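Local coordinates for amyloid-like protein 1 (Homo sapiens, PDB 3PMR) that belongs to the amyloid precursor protein family, dimerises through its helical E2 domain, probably binds heparin and is thought to act in cell adhesion, at residues Q141-H146 with H170-V175. Numbering follows the deposited sequence.
With PO4 (phosphate ion), chain F.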
loop_
_atom_site.group_PDB
_atom_site.type_symbol
_atom_site.label_atom_id
_atom_site.label_comp_id
_atom_site.label_asym_id
_atom_site.label_seq_id
_atom_site.Cartn_x
_atom_site.Cartn_y
_atom_site.Cartn_z
ATOM N N GLN B 141 14.725 -10.032 15.407
ATOM C CA GLN B 141 14.402 -10.457 14.053
ATOM C C GLN B 141 13.342 -9.505 13.507
ATOM O O GLN B 141 13.403 -9.089 12.354
ATOM C CB GLN B 141 13.849 -11.881 14.045
ATOM C CG GLN B 141 13.407 -12.329 12.667
ATOM C CD GLN B 141 12.623 -13.623 12.693
ATOM O OE1 GLN B 141 11.692 -13.787 13.487
ATOM N NE2 GLN B 141 12.986 -14.548 11.813
ATOM N N LYS B 142 12.375 -9.150 14.347
ATOM C CA LYS B 142 11.317 -8.229 13.920
ATOM C C LYS B 142 11.909 -6.869 13.517
ATOM O O LYS B 142 11.495 -6.279 12.525
ATOM C CB LYS B 142 10.296 -8.049 15.045
ATOM C CG LYS B 142 9.041 -7.321 14.626
ATOM C CD LYS B 142 7.894 -7.604 15.582
ATOM C CE LYS B 142 6.578 -7.246 14.927
ATOM N NZ LYS B 142 6.493 -7.945 13.619
ATOM N N GLU B 143 12.866 -6.377 14.299
ATOM C CA GLU B 143 13.526 -5.100 14.011
ATOM C C GLU B 143 14.364 -5.173 12.729
ATOM O O GLU B 143 14.461 -4.212 11.966
ATOM C CB GLU B 143 14.418 -4.695 15.188
ATOM C CG GLU B 143 15.298 -3.469 14.926
ATOM C CD GLU B 143 15.833 -2.851 16.213
ATOM O OE1 GLU B 143 15.634 -3.468 17.287
ATOM O OE2 GLU B 143 16.449 -1.759 16.152
ATOM N N GLN B 144 14.971 -6.326 12.506
ATOM C CA GLN B 144 15.781 -6.534 11.324
ATOM C C GLN B 144 14.884 -6.529 10.092
ATOM O O GLN B 144 15.171 -5.855 9.104
ATOM C CB GLN B 144 16.515 -7.870 11.416
ATOM C CG GLN B 144 17.317 -8.172 10.182
ATOM C CD GLN B 144 18.050 -9.474 10.288
ATOM O OE1 GLN B 144 17.480 -10.545 10.069
ATOM N NE2 GLN B 144 19.327 -9.399 10.645
ATOM N N ARG B 145 13.790 -7.278 10.160
ATOM C CA ARG B 145 12.854 -7.350 9.044
ATOM C C ARG B 145 12.256 -5.983 8.762
ATOM O O ARG B 145 12.008 -5.628 7.610
ATOM C CB ARG B 145 11.748 -8.371 9.344
ATOM C CG ARG B 145 12.216 -9.826 9.196
ATOM C CD ARG B 145 11.189 -10.819 9.724
ATOM N NE ARG B 145 9.906 -10.724 9.033
ATOM C CZ ARG B 145 9.707 -11.057 7.758
ATOM N NH1 ARG B 145 10.710 -11.511 7.017
ATOM N NH2 ARG B 145 8.499 -10.936 7.224
ATOM N N HIS B 146 12.050 -5.201 9.812
ATOM C CA HIS B 146 11.480 -3.878 9.635
ATOM C C HIS B 146 12.447 -3.003 8.849
ATOM O O HIS B 146 12.050 -2.286 7.931
ATOM C CB HIS B 146 11.178 -3.247 10.986
ATOM C CG HIS B 146 10.542 -1.902 10.883
ATOM N ND1 HIS B 146 11.273 -0.740 10.786
ATOM C CD2 HIS B 146 9.239 -1.538 10.797
ATOM C CE1 HIS B 146 10.451 0.284 10.640
ATOM N NE2 HIS B 146 9.211 -0.175 10.642
ATOM N N HIS B 170 22.772 -0.667 6.362
ATOM C CA HIS B 170 23.928 -1.492 6.706
ATOM C C HIS B 170 24.336 -1.256 8.168
ATOM O O HIS B 170 24.576 -2.203 8.908
ATOM C CB HIS B 170 25.084 -1.127 5.779
ATOM C CG HIS B 170 26.395 -1.762 6.136
ATOM N ND1 HIS B 170 26.562 -3.127 6.256
ATOM C CD2 HIS B 170 27.620 -1.216 6.321
ATOM C CE1 HIS B 170 27.834 -3.394 6.496
ATOM N NE2 HIS B 170 28.497 -2.252 6.539
ATOM N N THR B 171 24.392 0.006 8.579
ATOM C CA THR B 171 24.790 0.353 9.940
ATOM C C THR B 171 23.795 -0.196 10.974
ATOM O O THR B 171 24.191 -0.817 11.966
ATOM C CB THR B 171 24.924 1.888 10.087
ATOM O OG1 THR B 171 25.899 2.370 9.153
ATOM C CG2 THR B 171 25.372 2.264 11.487
ATOM N N HIS B 172 22.508 0.023 10.725
ATOM C CA HIS B 172 21.470 -0.454 11.622
ATOM C C HIS B 172 21.536 -1.977 11.751
ATOM O O HIS B 172 21.382 -2.513 12.839
ATOM C CB HIS B 172 20.095 -0.034 11.115
ATOM C CG HIS B 172 19.001 -0.237 12.116
ATOM N ND1 HIS B 172 17.724 0.239 11.928
ATOM C CD2 HIS B 172 18.998 -0.854 13.322
ATOM C CE1 HIS B 172 16.980 -0.074 12.975
ATOM N NE2 HIS B 172 17.729 -0.738 13.834
ATOM N N LEU B 173 21.772 -2.670 10.644
ATOM C CA LEU B 173 21.882 -4.123 10.702
ATOM C C LEU B 173 23.084 -4.533 11.558
ATOM O O LEU B 173 23.033 -5.548 12.238
ATOM C CB LEU B 173 21.986 -4.721 9.293
ATOM C CG LEU B 173 20.664 -4.650 8.524
ATOM C CD1 LEU B 173 20.860 -5.209 7.122
ATOM C CD2 LEU B 173 19.592 -5.445 9.262
ATOM N N GLN B 174 24.152 -3.742 11.546
ATOM C CA GLN B 174 25.323 -4.063 12.375
ATOM C C GLN B 174 25.011 -3.806 13.859
ATOM O O GLN B 174 25.578 -4.454 14.734
ATOM C CB GLN B 174 26.538 -3.217 11.986
ATOM C CG GLN B 174 27.048 -3.419 10.567
ATOM C CD GLN B 174 28.292 -2.577 10.284
ATOM O OE1 GLN B 174 28.355 -1.402 10.645
ATOM N NE2 GLN B 174 29.280 -3.179 9.635
ATOM N N VAL B 175 24.124 -2.850 14.138
ATOM C CA VAL B 175 23.751 -2.538 15.523
ATOM C C VAL B 175 22.931 -3.698 16.083
ATOM O O VAL B 175 23.087 -4.085 17.233
ATOM C CB VAL B 175 22.920 -1.217 15.618
ATOM C CG1 VAL B 175 22.324 -1.060 17.016
ATOM C CG2 VAL B 175 23.807 -0.027 15.329
HETATM P P PO4 F . 6.891 -9.266 10.523
HETATM O O1 PO4 F . 8.107 -8.577 10.022
HETATM O O2 PO4 F . 7.187 -9.905 11.832
HETATM O O3 PO4 F . 5.792 -8.278 10.688
HETATM O O4 PO4 F . 6.473 -10.308 9.545
HETATM O O HOH W 1 21.555 -7.944 11.530
#
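With CG anti to the backbone N in both Glu143 (chi1 172°) and His172, carboxylate and imidazole reach across from neighbouring helices and meet at His172 NE2 and Glu143 OE2, 2.8 Å apart. The N-H donates nearly straight, at 166°, and OE2 lies in the ring plane; the N-H meets OE2 on its anti side, tilted somewhat out of the carboxylate plane, with carboxylate and ring planes 75° apart. Glu143 also forms salt bridges with Arg108 through OE1 and with Arg179 through OE2, so the carboxylate ties together helices 64-119, 126-157 and 159-187 of the all-helical E2 domain. Shortening Glu143 to an alanine is likely to leave the His172 N-H without its acceptor and both arginines without this counter-charge. One residue along, the extended Gln144 crosses Leu173 at about a right angle, CG resting 3.7 Å from Leu173 CD2. A water accepts from Gln144 NE2 at 2.8 Å and donates to Leu173 O at 2.9 Å, bridging the two helices. Met49 and Asn46 of the second subunit pack on Leu173 and Gln144 respectively. Arg145 CB is directed away from 170-175; its NE donates to O1 of a phosphate, probably from the crystallisation liquor, at 3.0 Å.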